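Local coordinates for putative uncharacterized protein (PDB 3F4S) that probably acts as a DsbA-family thiol-disulfide oxidoreductase, using a thioredoxin-fold CxxC pair to form disulfide bonds in proteins of Wolbachia pipientis, at residues A[93-98]-A[106-111]; A[87-92]-A[155-160]; A[57-62]-A[113-118]; A[80-85]-A[170-175]. The protein carries 1 engineered substitution. All blocks are in the same frame, centred on the assembly; numbering follows the deposited sequence. Where two conformers were deposited one is given.

Contact 1 of 4, residues A[93-98]-A[106-111]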
loop_
_atom_site.group_PDB
_atom_site.type_symbol
_atom_site.label_atom_id
_atom_site.label_comp_id
_atom_site.label_asym_id
_atom_site.label_seq_id
_atom_site.Cartn_x
_atom_site.Cartn_y
_atom_site.Cartn_z
ATOM N N MET A 93 -8.078 8.085 -4.642
ATOM C CA MET A 93 -7.883 9.249 -5.506
ATOM C C MET A 93 -7.286 10.415 -4.718
ATOM O O MET A 93 -6.357 11.081 -5.182
ATOM C CB MET A 93 -9.214 9.655 -6.151
ATOM C CG MET A 93 -9.733 8.623 -7.172
ATOM S SD MET A 93 -11.432 8.919 -7.684
ATOM C CE MET A 93 -11.289 10.538 -8.450
ATOM N N LEU A 94 -7.821 10.659 -3.525
ATOM C CA LEU A 94 -7.348 11.770 -2.706
ATOM C C LEU A 94 -5.874 11.615 -2.323
ATOM O O LEU A 94 -5.163 12.607 -2.180
ATOM C CB LEU A 94 -8.220 11.945 -1.462
ATOM C CG LEU A 94 -7.944 13.166 -0.582
ATOM C CD1 LEU A 94 -7.932 14.452 -1.413
ATOM C CD2 LEU A 94 -8.958 13.245 0.548
ATOM N N SER A 95 -5.413 10.375 -2.169
ATOM C CA SER A 95 -4.020 10.137 -1.788
ATOM C C SER A 95 -3.049 10.760 -2.787
ATOM O O SER A 95 -1.908 11.064 -2.446
ATOM C CB SER A 95 -3.734 8.640 -1.623
ATOM O OG SER A 95 -3.616 8.004 -2.886
ATOM N N HIS A 96 -3.506 10.965 -4.018
ATOM C CA HIS A 96 -2.651 11.559 -5.039
ATOM C C HIS A 96 -2.441 13.058 -4.861
ATOM O O HIS A 96 -1.633 13.663 -5.570
ATOM C CB HIS A 96 -3.205 11.239 -6.425
ATOM C CG HIS A 96 -2.994 9.816 -6.828
ATOM N ND1 HIS A 96 -2.117 9.447 -7.827
ATOM C CD2 HIS A 96 -3.520 8.666 -6.343
ATOM C CE1 HIS A 96 -2.128 8.132 -7.951
ATOM N NE2 HIS A 96 -2.965 7.634 -7.059
ATOM N N CYS A 97 -3.163 13.656 -3.918
ATOM C CA CYS A 97 -2.909 15.044 -3.513
ATOM C C CYS A 97 -1.672 15.151 -2.609
ATOM O O CYS A 97 -1.273 16.247 -2.227
ATOM C CB CYS A 97 -4.127 15.625 -2.775
ATOM S SG CYS A 97 -5.159 16.793 -3.706
ATOM N N TYR A 98 -1.090 14.008 -2.252
ATOM C CA TYR A 98 0.059 13.962 -1.342
ATOM C C TYR A 98 1.297 13.428 -2.060
ATOM O O TYR A 98 1.418 12.227 -2.310
ATOM C CB TYR A 98 -0.279 13.125 -0.104
ATOM C CG TYR A 98 -1.455 13.697 0.650
ATOM C CD1 TYR A 98 -1.269 14.531 1.745
ATOM C CD2 TYR A 98 -2.754 13.439 0.243
ATOM C CE1 TYR A 98 -2.352 15.077 2.419
ATOM C CE2 TYR A 98 -3.833 13.975 0.907
ATOM C CZ TYR A 98 -3.630 14.792 1.992
ATOM O OH TYR A 98 -4.712 15.317 2.654
ATOM N N ASN A 106 1.482 8.806 5.152
ATOM C CA ASN A 106 0.747 9.332 6.303
ATOM C C ASN A 106 -0.732 9.550 6.000
ATOM O O ASN A 106 -1.583 9.400 6.879
ATOM C CB ASN A 106 1.389 10.615 6.839
ATOM C CG ASN A 106 2.577 10.333 7.736
ATOM O OD1 ASN A 106 2.720 9.232 8.261
ATOM N ND2 ASN A 106 3.442 11.327 7.912
ATOM N N PHE A 107 -1.041 9.899 4.756
ATOM C CA PHE A 107 -2.435 10.022 4.374
ATOM C C PHE A 107 -3.128 8.655 4.443
ATOM O O PHE A 107 -4.188 8.508 5.068
ATOM C CB PHE A 107 -2.608 10.626 2.974
ATOM C CG PHE A 107 -4.027 10.550 2.481
ATOM C CD1 PHE A 107 -4.952 11.524 2.845
ATOM C CD2 PHE A 107 -4.458 9.464 1.726
ATOM C CE1 PHE A 107 -6.270 11.446 2.420
ATOM C CE2 PHE A 107 -5.775 9.371 1.302
ATOM C CZ PHE A 107 -6.685 10.362 1.648
ATOM N N ASN A 108 -2.544 7.659 3.785
ATOM C CA ASN A 108 -3.130 6.320 3.821
ATOM C C ASN A 108 -3.268 5.806 5.251
ATOM O O ASN A 108 -4.293 5.217 5.608
ATOM C CB ASN A 108 -2.353 5.345 2.934
ATOM C CG ASN A 108 -2.480 5.688 1.465
ATOM O OD1 ASN A 108 -3.535 6.130 1.017
ATOM N ND2 ASN A 108 -1.399 5.517 0.715
ATOM N N LYS A 109 -2.238 6.050 6.059
ATOM C CA LYS A 109 -2.243 5.687 7.476
ATOM C C LYS A 109 -3.431 6.317 8.217
ATOM O O LYS A 109 -4.112 5.654 9.013
ATOM C CB LYS A 109 -0.926 6.100 8.143
ATOM C CG LYS A 109 -0.866 5.757 9.625
ATOM C CD LYS A 109 0.562 5.813 10.140
ATOM C CE LYS A 109 1.111 7.220 10.051
ATOM N NZ LYS A 109 0.649 8.057 11.188
ATOM N N ALA A 110 -3.676 7.595 7.950
ATOM C CA ALA A 110 -4.783 8.304 8.588
ATOM C C ALA A 110 -6.124 7.700 8.177
ATOM O O ALA A 110 -7.020 7.545 9.007
ATOM C CB ALA A 110 -4.749 9.784 8.235
ATOM N N VAL A 111 -6.277 7.374 6.897
ATOM C CA VAL A 111 -7.530 6.760 6.450
ATOM C C VAL A 111 -7.745 5.409 7.152
ATOM O O VAL A 111 -8.821 5.149 7.711
ATOM C CB VAL A 111 -7.607 6.626 4.901
ATOM C CG1 VAL A 111 -8.931 5.973 4.484
ATOM C CG2 VAL A 111 -7.444 8.015 4.232
#
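F107 puts its ring between L94, S95 and Y98, and apart from one touch on an amide oxygen the packing across this contact is apolar and aromatic. The aromatic part is the pairing with Y98. The two ring planes stand 24° apart but are slid past each other, with centroids 4.8 Å apart, so they hardly overlap. What lies over the middle of the tyrosine is instead the methylene of F107: its CB sits 4.0 Å from the Y98 ring centroid and 13° off the ring normal, a CH-pi contact. The tightest spot is Y98 CE2 to F107 CD1 at 3.3 Å.

The rest is packing of L94 and S95 on the F107 ring. With CG opposite the backbone N (chi1 171°), that ring reaches the turn around L94 and S95, where L94 CD2 meets F107 CE1 at 3.7 Å, the two side chains crossing at roughly a right angle. S95 CB touches F107 CD2 at 3.5 Å, obliquely to the ring, and also lies 3.6 Å from N108 OD1.

The polar ends find their partners outside the two segments: Y98 OH bonds to S136 OG, while S95 OG bonds to A92 O and H81 NE2. Just before Y98, the C97-C146 disulfide ties this turn to helix 140-147. With no hydrogen bond between the segments, shape and burial hold them together, and the hydroxyls link the seam to its surroundings.

Contact 2 of 4, residues A[87-92]-A[155-160]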
loop_
_atom_site.group_PDB
_atom_site.type_symbol
_atom_site.label_atom_id
_atom_site.label_comp_id
_atom_site.label_asym_id
_atom_site.label_seq_id
_atom_site.Cartn_x
_atom_site.Cartn_y
_atom_site.Cartn_z
ATOM N N ARG A 87 -16.203 5.011 -1.077
ATOM C CA ARG A 87 -15.344 5.697 -0.107
ATOM C C ARG A 87 -13.881 5.396 -0.368
ATOM O O ARG A 87 -13.031 6.299 -0.367
ATOM C CB ARG A 87 -15.660 5.238 1.324
ATOM C CG ARG A 87 -17.120 5.092 1.636
ATOM C CD ARG A 87 -17.370 4.693 3.083
ATOM N NE ARG A 87 -16.772 3.419 3.486
ATOM C CZ ARG A 87 -17.144 2.226 3.031
ATOM N NH1 ARG A 87 -18.093 2.122 2.109
ATOM N NH2 ARG A 87 -16.548 1.132 3.481
ATOM N N GLY A 88 -13.593 4.112 -0.567
ATOM C CA GLY A 88 -12.230 3.648 -0.723
ATOM C C GLY A 88 -11.602 4.130 -2.009
ATOM O O GLY A 88 -10.414 4.452 -2.049
ATOM N N LEU A 89 -12.398 4.167 -3.071
ATOM C CA LEU A 89 -11.891 4.638 -4.346
ATOM C C LEU A 89 -11.639 6.146 -4.280
ATOM O O LEU A 89 -10.609 6.633 -4.749
ATOM C CB LEU A 89 -12.850 4.275 -5.482
ATOM C CG LEU A 89 -12.460 4.746 -6.883
ATOM C CD1 LEU A 89 -11.018 4.398 -7.221
ATOM C CD2 LEU A 89 -13.412 4.140 -7.889
ATOM N N LYS A 90 -12.570 6.882 -3.685
ATOM C CA LYS A 90 -12.380 8.323 -3.505
ATOM C C LYS A 90 -11.171 8.609 -2.606
ATOM O O LYS A 90 -10.405 9.545 -2.860
ATOM C CB LYS A 90 -13.650 8.979 -2.945
ATOM C CG LYS A 90 -14.791 9.066 -3.953
ATOM C CD LYS A 90 -14.543 10.169 -4.964
ATOM C CE LYS A 90 -15.502 10.065 -6.139
ATOM N NZ LYS A 90 -15.482 11.279 -7.016
ATOM N N ALA A 91 -10.997 7.798 -1.563
ATOM C CA ALA A 91 -9.844 7.954 -0.674
ATOM C C ALA A 91 -8.549 7.708 -1.460
ATOM O O ALA A 91 -7.579 8.472 -1.336
ATOM C CB ALA A 91 -9.941 7.002 0.512
ATOM N N ALA A 92 -8.538 6.655 -2.276
ATOM C CA ALA A 92 -7.363 6.351 -3.087
ATOM C C ALA A 92 -7.046 7.504 -4.041
ATOM O O ALA A 92 -5.883 7.859 -4.238
ATOM C CB ALA A 92 -7.569 5.048 -3.864
ATOM N N LYS A 155 -6.450 5.408 -13.556
ATOM C CA LYS A 155 -5.188 4.753 -13.248
ATOM C C LYS A 155 -5.376 3.771 -12.095
ATOM O O LYS A 155 -4.902 2.637 -12.148
ATOM C CB LYS A 155 -4.107 5.786 -12.909
ATOM C CG LYS A 155 -2.806 5.192 -12.406
ATOM N N ILE A 156 -6.090 4.199 -11.059
ATOM C CA ILE A 156 -6.319 3.333 -9.907
ATOM C C ILE A 156 -7.090 2.068 -10.283
ATOM O O ILE A 156 -6.688 0.957 -9.922
ATOM C CB ILE A 156 -7.054 4.075 -8.779
ATOM C CG1 ILE A 156 -6.122 5.127 -8.161
ATOM C CG2 ILE A 156 -7.509 3.090 -7.709
ATOM C CD1 ILE A 156 -6.830 6.235 -7.402
ATOM N N VAL A 157 -8.197 2.224 -11.003
ATOM C CA VAL A 157 -9.002 1.048 -11.347
ATOM C C VAL A 157 -8.302 0.136 -12.353
ATOM O O VAL A 157 -8.500 -1.075 -12.337
ATOM C CB VAL A 157 -10.448 1.388 -11.814
ATOM C CG1 VAL A 157 -11.210 2.109 -10.701
ATOM C CG2 VAL A 157 -10.441 2.198 -13.108
ATOM N N ASN A 158 -7.470 0.704 -13.217
ATOM C CA ASN A 158 -6.728 -0.126 -14.151
ATOM C C ASN A 158 -5.579 -0.868 -13.464
ATOM O O ASN A 158 -5.340 -2.033 -13.751
ATOM C CB ASN A 158 -6.282 0.680 -15.366
ATOM C CG ASN A 158 -7.416 0.869 -16.368
ATOM O OD1 ASN A 158 -8.100 1.894 -16.373
ATOM N ND2 ASN A 158 -7.655 -0.146 -17.179
ATOM N N ASP A 159 -4.896 -0.207 -12.537
ATOM C CA ASP A 159 -3.874 -0.898 -11.749
ATOM C C ASP A 159 -4.505 -2.054 -10.971
ATOM O O ASP A 159 -3.918 -3.126 -10.857
ATOM C CB ASP A 159 -3.165 0.056 -10.785
ATOM C CG ASP A 159 -2.227 1.018 -11.490
ATOM O OD1 ASP A 159 -1.945 0.819 -12.694
ATOM O OD2 ASP A 159 -1.779 1.985 -10.828
ATOM N N LYS A 160 -5.701 -1.829 -10.438
ATOM C CA LYS A 160 -6.431 -2.878 -9.730
ATOM C C LYS A 160 -6.799 -4.046 -10.654
ATOM O O LYS A 160 -6.565 -5.203 -10.308
ATOM C CB LYS A 160 -7.687 -2.305 -9.063
ATOM C CG LYS A 160 -8.648 -3.347 -8.491
ATOM C CD LYS A 160 -9.925 -2.694 -7.955
ATOM C CE LYS A 160 -11.057 -3.712 -7.777
ATOM N NZ LYS A 160 -12.348 -3.110 -7.315
#
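L89 and I156 meet by their methyls, and side chains meet across these segments through aliphatic groups alone. L89 forks over the partner helix: CD1 lies 3.8 Å from I156 CG2, and CD2 reaches V157 CG1 at 4.1 Å, the leucine crossing the valine at about a right angle. Having CG opposite the backbone N (chi1 178°) is what carries the leucine's fork across. The other branch of I156 serves A92. Its CD1 rests 3.8 Å from A92 CB and 3.6 Å from A92 C, so the isoleucine covers the alanine and the backbone beside it.

No hydrogen bond joins the segments. The short axes come no closer than 10.9 Å and cross at 113°, which confines the packing to these few side chains. In the fold, helix 86-94 follows strand 75-81 and opens the helical insertion expected of a DsbA, while helix 150-167 leads back to strand 174-179; P83, from the loop between strand 75-81 and helix 86-94, packs against I156 as well.

Contact 3 of 4, residues A[57-62]-A[113-118]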
loop_
_atom_site.group_PDB
_atom_site.type_symbol
_atom_site.label_atom_id
_atom_site.label_comp_id
_atom_site.label_asym_id
_atom_site.label_seq_id
_atom_site.Cartn_x
_atom_site.Cartn_y
_atom_site.Cartn_z
ATOM N N PHE A 57 -4.316 -4.319 10.787
ATOM C CA PHE A 57 -2.923 -4.611 10.458
ATOM C C PHE A 57 -2.090 -3.325 10.451
ATOM O O PHE A 57 -1.001 -3.274 11.017
ATOM C CB PHE A 57 -2.809 -5.322 9.111
ATOM C CG PHE A 57 -1.398 -5.434 8.612
ATOM C CD1 PHE A 57 -0.540 -6.393 9.131
ATOM C CD2 PHE A 57 -0.919 -4.565 7.641
ATOM C CE1 PHE A 57 0.766 -6.496 8.680
ATOM C CE2 PHE A 57 0.388 -4.661 7.184
ATOM C CZ PHE A 57 1.232 -5.629 7.707
ATOM N N HIS A 58 -2.609 -2.284 9.812
ATOM C CA HIS A 58 -1.893 -1.013 9.751
ATOM C C HIS A 58 -1.761 -0.288 11.085
ATOM O O HIS A 58 -0.811 0.463 11.301
ATOM C CB HIS A 58 -2.471 -0.122 8.655
ATOM C CG HIS A 58 -1.981 -0.518 7.306
ATOM N ND1 HIS A 58 -0.812 -0.021 6.774
ATOM C CD2 HIS A 58 -2.426 -1.456 6.440
ATOM C CE1 HIS A 58 -0.587 -0.600 5.606
ATOM N NE2 HIS A 58 -1.552 -1.475 5.382
ATOM N N ARG A 59 -2.710 -0.538 11.977
ATOM C CA ARG A 59 -2.723 0.086 13.291
ATOM C C ARG A 59 -1.773 -0.622 14.252
ATOM O O ARG A 59 -1.062 0.019 15.026
ATOM C CB ARG A 59 -4.147 0.057 13.858
ATOM C CG ARG A 59 -4.390 0.978 15.040
ATOM C CD ARG A 59 -5.840 0.872 15.501
ATOM N NE ARG A 59 -6.768 0.902 14.373
ATOM C CZ ARG A 59 -8.080 0.707 14.463
ATOM N NH1 ARG A 59 -8.833 0.757 13.373
ATOM N NH2 ARG A 59 -8.646 0.459 15.637
ATOM N N ASN A 60 -1.754 -1.950 14.192
ATOM C CA ASN A 60 -1.084 -2.741 15.222
ATOM C C ASN A 60 0.160 -3.520 14.835
ATOM O O ASN A 60 0.915 -3.949 15.709
ATOM C CB ASN A 60 -2.090 -3.677 15.867
ATOM C CG ASN A 60 -3.215 -2.920 16.538
ATOM O OD1 ASN A 60 -2.986 -1.891 17.180
ATOM N ND2 ASN A 60 -4.431 -3.404 16.382
ATOM N N VAL A 61 0.372 -3.710 13.542
ATOM C CA VAL A 61 1.506 -4.494 13.089
ATOM C C VAL A 61 2.450 -3.678 12.224
ATOM O O VAL A 61 3.663 -3.701 12.425
ATOM C CB VAL A 61 1.063 -5.745 12.300
ATOM C CG1 VAL A 61 2.281 -6.577 11.918
ATOM C CG2 VAL A 61 0.085 -6.577 13.125
ATOM N N PHE A 62 1.898 -2.954 11.257
ATOM C CA PHE A 62 2.754 -2.223 10.333
ATOM C C PHE A 62 3.742 -1.229 10.952
ATOM O O PHE A 62 4.874 -1.128 10.479
ATOM C CB PHE A 62 1.962 -1.556 9.205
ATOM C CG PHE A 62 2.825 -1.187 8.040
ATOM C CD1 PHE A 62 3.189 -2.149 7.110
ATOM C CD2 PHE A 62 3.311 0.100 7.896
ATOM C CE1 PHE A 62 4.005 -1.837 6.044
ATOM C CE2 PHE A 62 4.145 0.428 6.832
ATOM C CZ PHE A 62 4.485 -0.543 5.898
ATOM N N ASN A 113 -6.497 4.450 9.979
ATOM C CA ASN A 113 -6.692 4.732 11.398
ATOM C C ASN A 113 -8.100 5.192 11.731
ATOM O O ASN A 113 -8.571 5.010 12.851
ATOM C CB ASN A 113 -5.708 5.807 11.870
ATOM C CG ASN A 113 -4.343 5.247 12.178
ATOM O OD1 ASN A 113 -4.177 4.038 12.328
ATOM N ND2 ASN A 113 -3.353 6.126 12.279
ATOM N N SER A 114 -8.770 5.798 10.760
ATOM C CA SER A 114 -10.053 6.436 11.028
ATOM C C SER A 114 -11.244 5.608 10.542
ATOM O O SER A 114 -12.360 6.116 10.434
ATOM C CB SER A 114 -10.078 7.831 10.406
ATOM O OG SER A 114 -9.029 8.628 10.934
ATOM N N ILE A 115 -11.011 4.328 10.279
ATOM C CA ILE A 115 -12.037 3.478 9.676
ATOM C C ILE A 115 -13.400 3.534 10.393
ATOM O O ILE A 115 -14.444 3.507 9.733
ATOM C CB ILE A 115 -11.548 2.007 9.538
ATOM C CG1 ILE A 115 -12.524 1.181 8.691
ATOM C CG2 ILE A 115 -11.339 1.376 10.903
ATOM C CD1 ILE A 115 -11.972 -0.167 8.295
ATOM N N ASP A 116 -13.399 3.626 11.725
ATOM C CA ASP A 116 -14.658 3.694 12.489
ATOM C C ASP A 116 -15.470 4.961 12.199
ATOM O O ASP A 116 -16.632 5.069 12.613
ATOM C CB ASP A 116 -14.414 3.641 14.004
ATOM C CG ASP A 116 -13.925 2.285 14.494
ATOM O OD1 ASP A 116 -13.694 1.361 13.684
ATOM O OD2 ASP A 116 -13.753 2.160 15.723
ATOM N N SER A 117 -14.860 5.927 11.516
ATOM C CA SER A 117 -15.484 7.236 11.354
ATOM C C SER A 117 -16.193 7.474 10.019
ATOM O O SER A 117 -16.779 8.539 9.819
ATOM C CB SER A 117 -14.470 8.353 11.602
ATOM O OG SER A 117 -14.048 8.371 12.949
ATOM N N TRP A 118 -16.127 6.511 9.099
ATOM C CA TRP A 118 -16.932 6.606 7.888
ATOM C C TRP A 118 -18.410 6.638 8.273
ATOM O O TRP A 118 -18.786 6.266 9.393
ATOM C CB TRP A 118 -16.697 5.397 6.976
ATOM C CG TRP A 118 -15.366 5.340 6.320
ATOM C CD1 TRP A 118 -14.364 4.434 6.572
ATOM C CD2 TRP A 118 -14.887 6.186 5.269
ATOM N NE1 TRP A 118 -13.291 4.684 5.759
ATOM C CE2 TRP A 118 -13.583 5.747 4.943
ATOM C CE3 TRP A 118 -15.425 7.281 4.584
ATOM C CZ2 TRP A 118 -12.810 6.361 3.954
ATOM C CZ3 TRP A 118 -14.652 7.892 3.597
ATOM C CH2 TRP A 118 -13.361 7.424 3.289
HETATM O O HOH W 1 -0.915 3.190 11.890
HETATM O O HOH W 2 -11.346 0.039 14.370
#
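R59 NH1 is gripped by two oxygens, S55 OG one turn back in its own helix and a water at 2.8 Å from NH1. That water donates in turn to D116 OD1, again 2.8 Å away, and so carries the link between the opposite charges of R59 and D116, whose NH1 and OD1 stay 4.9 Å apart. I115 CG2 lies 3.6 Å from R59 NH1, at the edge of the guanidinium and near its plane, while N113 O sits over one face. A bend at chi3 (-45°) turns the guanidinium there at the end of an otherwise extended chain. Closer to the backbone, R59 CG passes N113 OD1 at 4.1 Å, with the amide and guanidinium planes 75° apart. A second water lies 2.8 Å from H58 O, and its bond to N113 OD1 is weak at best.

R59 and N113 each have two modelled conformers, so these details hold for one of them. The contact is partly exposed and is bridged by water: helix 52-60, whose start carries the C51-C54 disulfide, meets the end of helix 101-113 and the loop running on to helix 127-135. Next to R59 in the same helix, H58 stacks on F112 and bonds to E45 of strand 41-47.

Contact 4 of 4, residues A[80-85]-A[170-175]. Engineered in segment 170-175: V172 (natural residue Thr).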
loop_
_atom_site.group_PDB
_atom_site.type_symbol
_atom_site.label_atom_id
_atom_site.label_comp_id
_atom_site.label_asym_id
_atom_site.label_seq_id
_atom_site.Cartn_x
_atom_site.Cartn_y
_atom_site.Cartn_z
ATOM N N ARG A 80 0.085 -0.407 -3.002
ATOM C CA ARG A 80 -0.745 -0.234 -4.191
ATOM C C ARG A 80 -2.215 -0.321 -3.808
ATOM O O ARG A 80 -2.617 -1.191 -3.027
ATOM C CB ARG A 80 -0.393 -1.269 -5.264
ATOM C CG ARG A 80 0.989 -1.042 -5.881
ATOM C CD ARG A 80 1.372 -2.120 -6.888
ATOM N NE ARG A 80 2.744 -1.932 -7.353
ATOM C CZ ARG A 80 3.455 -2.869 -7.970
ATOM N NH1 ARG A 80 2.918 -4.063 -8.199
ATOM N NH2 ARG A 80 4.698 -2.613 -8.364
ATOM N N HIS A 81 -3.013 0.600 -4.337
ATOM C CA HIS A 81 -4.425 0.678 -3.982
ATOM C C HIS A 81 -5.217 -0.493 -4.567
ATOM O O HIS A 81 -4.919 -0.990 -5.665
ATOM C CB HIS A 81 -5.028 1.999 -4.470
ATOM C CG HIS A 81 -4.558 3.200 -3.703
ATOM N ND1 HIS A 81 -4.819 3.372 -2.360
ATOM C CD2 HIS A 81 -3.854 4.290 -4.093
ATOM C CE1 HIS A 81 -4.295 4.515 -1.953
ATOM N NE2 HIS A 81 -3.704 5.092 -2.985
ATOM N N PHE A 82 -6.225 -0.934 -3.825
ATOM C CA PHE A 82 -7.146 -1.951 -4.306
ATOM C C PHE A 82 -8.525 -1.598 -3.768
ATOM O O PHE A 82 -9.031 -2.261 -2.860
ATOM C CB PHE A 82 -6.723 -3.330 -3.797
ATOM C CG PHE A 82 -7.274 -4.474 -4.604
ATOM C CD1 PHE A 82 -6.544 -5.011 -5.652
ATOM C CD2 PHE A 82 -8.520 -5.011 -4.316
ATOM C CE1 PHE A 82 -7.039 -6.072 -6.400
ATOM C CE2 PHE A 82 -9.026 -6.074 -5.059
ATOM C CZ PHE A 82 -8.283 -6.604 -6.105
ATOM N N PRO A 83 -9.142 -0.536 -4.313
ATOM C CA PRO A 83 -10.399 -0.103 -3.694
ATOM C C PRO A 83 -11.568 -0.993 -4.077
ATOM O O PRO A 83 -11.580 -1.584 -5.161
ATOM C CB PRO A 83 -10.581 1.324 -4.224
ATOM C CG PRO A 83 -9.198 1.743 -4.655
ATOM C CD PRO A 83 -8.592 0.494 -5.209
ATOM N N LEU A 84 -12.523 -1.098 -3.159
ATOM C CA LEU A 84 -13.648 -2.015 -3.315
ATOM C C LEU A 84 -14.999 -1.325 -3.198
ATOM O O LEU A 84 -16.046 -1.971 -3.326
ATOM C CB LEU A 84 -13.557 -3.139 -2.281
ATOM C CG LEU A 84 -12.345 -4.053 -2.456
ATOM C CD1 LEU A 84 -12.263 -5.021 -1.302
ATOM C CD2 LEU A 84 -12.415 -4.801 -3.786
ATOM N N ASP A 85 -14.979 -0.022 -2.950
ATOM C CA ASP A 85 -16.223 0.711 -2.750
ATOM C C ASP A 85 -16.017 2.191 -3.042
ATOM O O ASP A 85 -14.899 2.628 -3.366
ATOM C CB ASP A 85 -16.724 0.503 -1.321
ATOM C CG ASP A 85 -15.655 0.804 -0.295
ATOM O OD1 ASP A 85 -15.023 1.853 -0.408
ATOM O OD2 ASP A 85 -15.432 -0.002 0.620
ATOM N N THR A 170 -8.056 -11.679 -5.113
ATOM C CA THR A 170 -9.491 -11.644 -4.861
ATOM C C THR A 170 -9.777 -10.928 -3.548
ATOM O O THR A 170 -10.534 -9.954 -3.511
ATOM C CB THR A 170 -10.103 -13.056 -4.843
ATOM O OG1 THR A 170 -9.500 -13.826 -3.797
ATOM C CG2 THR A 170 -9.859 -13.754 -6.178
ATOM N N ALA A 171 -9.153 -11.400 -2.474
ATOM C CA ALA A 171 -9.326 -10.790 -1.163
ATOM C C ALA A 171 -8.104 -9.971 -0.771
ATOM O O ALA A 171 -7.000 -10.217 -1.247
ATOM C CB ALA A 171 -9.591 -11.855 -0.120
ATOM N N VAL A 172 -8.312 -8.991 0.101
ATOM C CA VAL A 172 -7.220 -8.166 0.592
ATOM C C VAL A 172 -7.172 -8.247 2.117
ATOM O O VAL A 172 -8.178 -8.566 2.756
ATOM C CB VAL A 172 -7.358 -6.696 0.109
ATOM C CG1 VAL A 172 -6.835 -6.561 -1.314
ATOM C CG2 VAL A 172 -8.812 -6.226 0.202
ATOM N N PRO A 173 -6.000 -7.973 2.705
ATOM C CA PRO A 173 -4.791 -7.540 1.991
ATOM C C PRO A 173 -3.969 -8.691 1.401
ATOM O O PRO A 173 -4.107 -9.851 1.792
ATOM C CB PRO A 173 -3.989 -6.858 3.088
ATOM C CG PRO A 173 -4.345 -7.641 4.328
ATOM C CD PRO A 173 -5.772 -8.090 4.158
ATOM N N ILE A 174 -3.100 -8.349 0.460
ATOM C CA ILE A 174 -2.139 -9.289 -0.087
ATOM C C ILE A 174 -0.764 -8.633 -0.050
ATOM O O ILE A 174 -0.629 -7.432 -0.338
ATOM C CB ILE A 174 -2.480 -9.665 -1.538
ATOM C CG1 ILE A 174 -3.759 -10.505 -1.592
ATOM C CG2 ILE A 174 -1.324 -10.418 -2.178
ATOM C CD1 ILE A 174 -3.573 -11.928 -1.112
ATOM N N PHE A 175 0.251 -9.419 0.299
ATOM C CA PHE A 175 1.628 -8.940 0.361
ATOM C C PHE A 175 2.527 -9.804 -0.492
ATOM O O PHE A 175 2.433 -11.030 -0.471
ATOM C CB PHE A 175 2.150 -8.995 1.801
ATOM C CG PHE A 175 1.296 -8.259 2.785
ATOM C CD1 PHE A 175 1.576 -6.942 3.118
ATOM C CD2 PHE A 175 0.213 -8.883 3.385
ATOM C CE1 PHE A 175 0.786 -6.259 4.023
ATOM C CE2 PHE A 175 -0.582 -8.202 4.293
ATOM C CZ PHE A 175 -0.292 -6.888 4.610
#
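F82 overlaps one methyl of V172, an engineered residue that is Thr in the natural protein. V172 CG1 comes 3.8 Å from F82 CD2 and 3.9 Å from F82 CG, meeting the ring at a slant beside its attachment to the chain. The phenylalanine holds its CG opposite the backbone N (chi1 -159°), which brings the ring across to the valine. V172's second methyl has another partner: CG2 meets L84 CD1 tip to tip at 4.0 Å, so the valine is shared between F82 and L84. T170 adds its carbonyl, its O at a loose 4.4 Å from F82 CE2. V172 was modelled in two conformers, and these contacts describe one.

No hydrogen bond crosses, and the contact is hydrophobic, with L84 and T170 at its exposed margin. The peptide before P173 is cis, the cis-proline loop characteristic of thioredoxin folds; directly ahead of it, the engineered V172 side chain also touches the C51-C54 pair, as expected for that loop in the family.

The two segments are where strand 75-81 leaves the sheet and where the chain comes in to strand 174-179. Strand 41-47 runs between those two strands, and its Y46 packs against F82. On the helical side, I164 and K160 of helix 150-167 pack on F82, and K160 on L84 too, while K160 NZ bonds to P83 O.

Overall arrangement
From the N terminus, 57-62 comes first, and contact 3 closes its loop when the chain reaches 113-118. Meanwhile 80-85 and 87-92 open contacts 4 and 2, and 93-98 opens contact 1, whose short loop closes at 106-111, within the spans of the other three. Contact 2 closes at 155-160 and contact 4, enclosing it, at 170-175; contact 3 crosses both. Contacts 1 and 2 share helix 86-94, placing it between helices 101-113 and 150-167. Contact 4 joins the chain leaving strand 75-81 to the chain entering strand 174-179, beside the cis-proline, while contact 3 brings the CxxC helix to the helical insertion. F57 against F175 connects contacts 3 and 4.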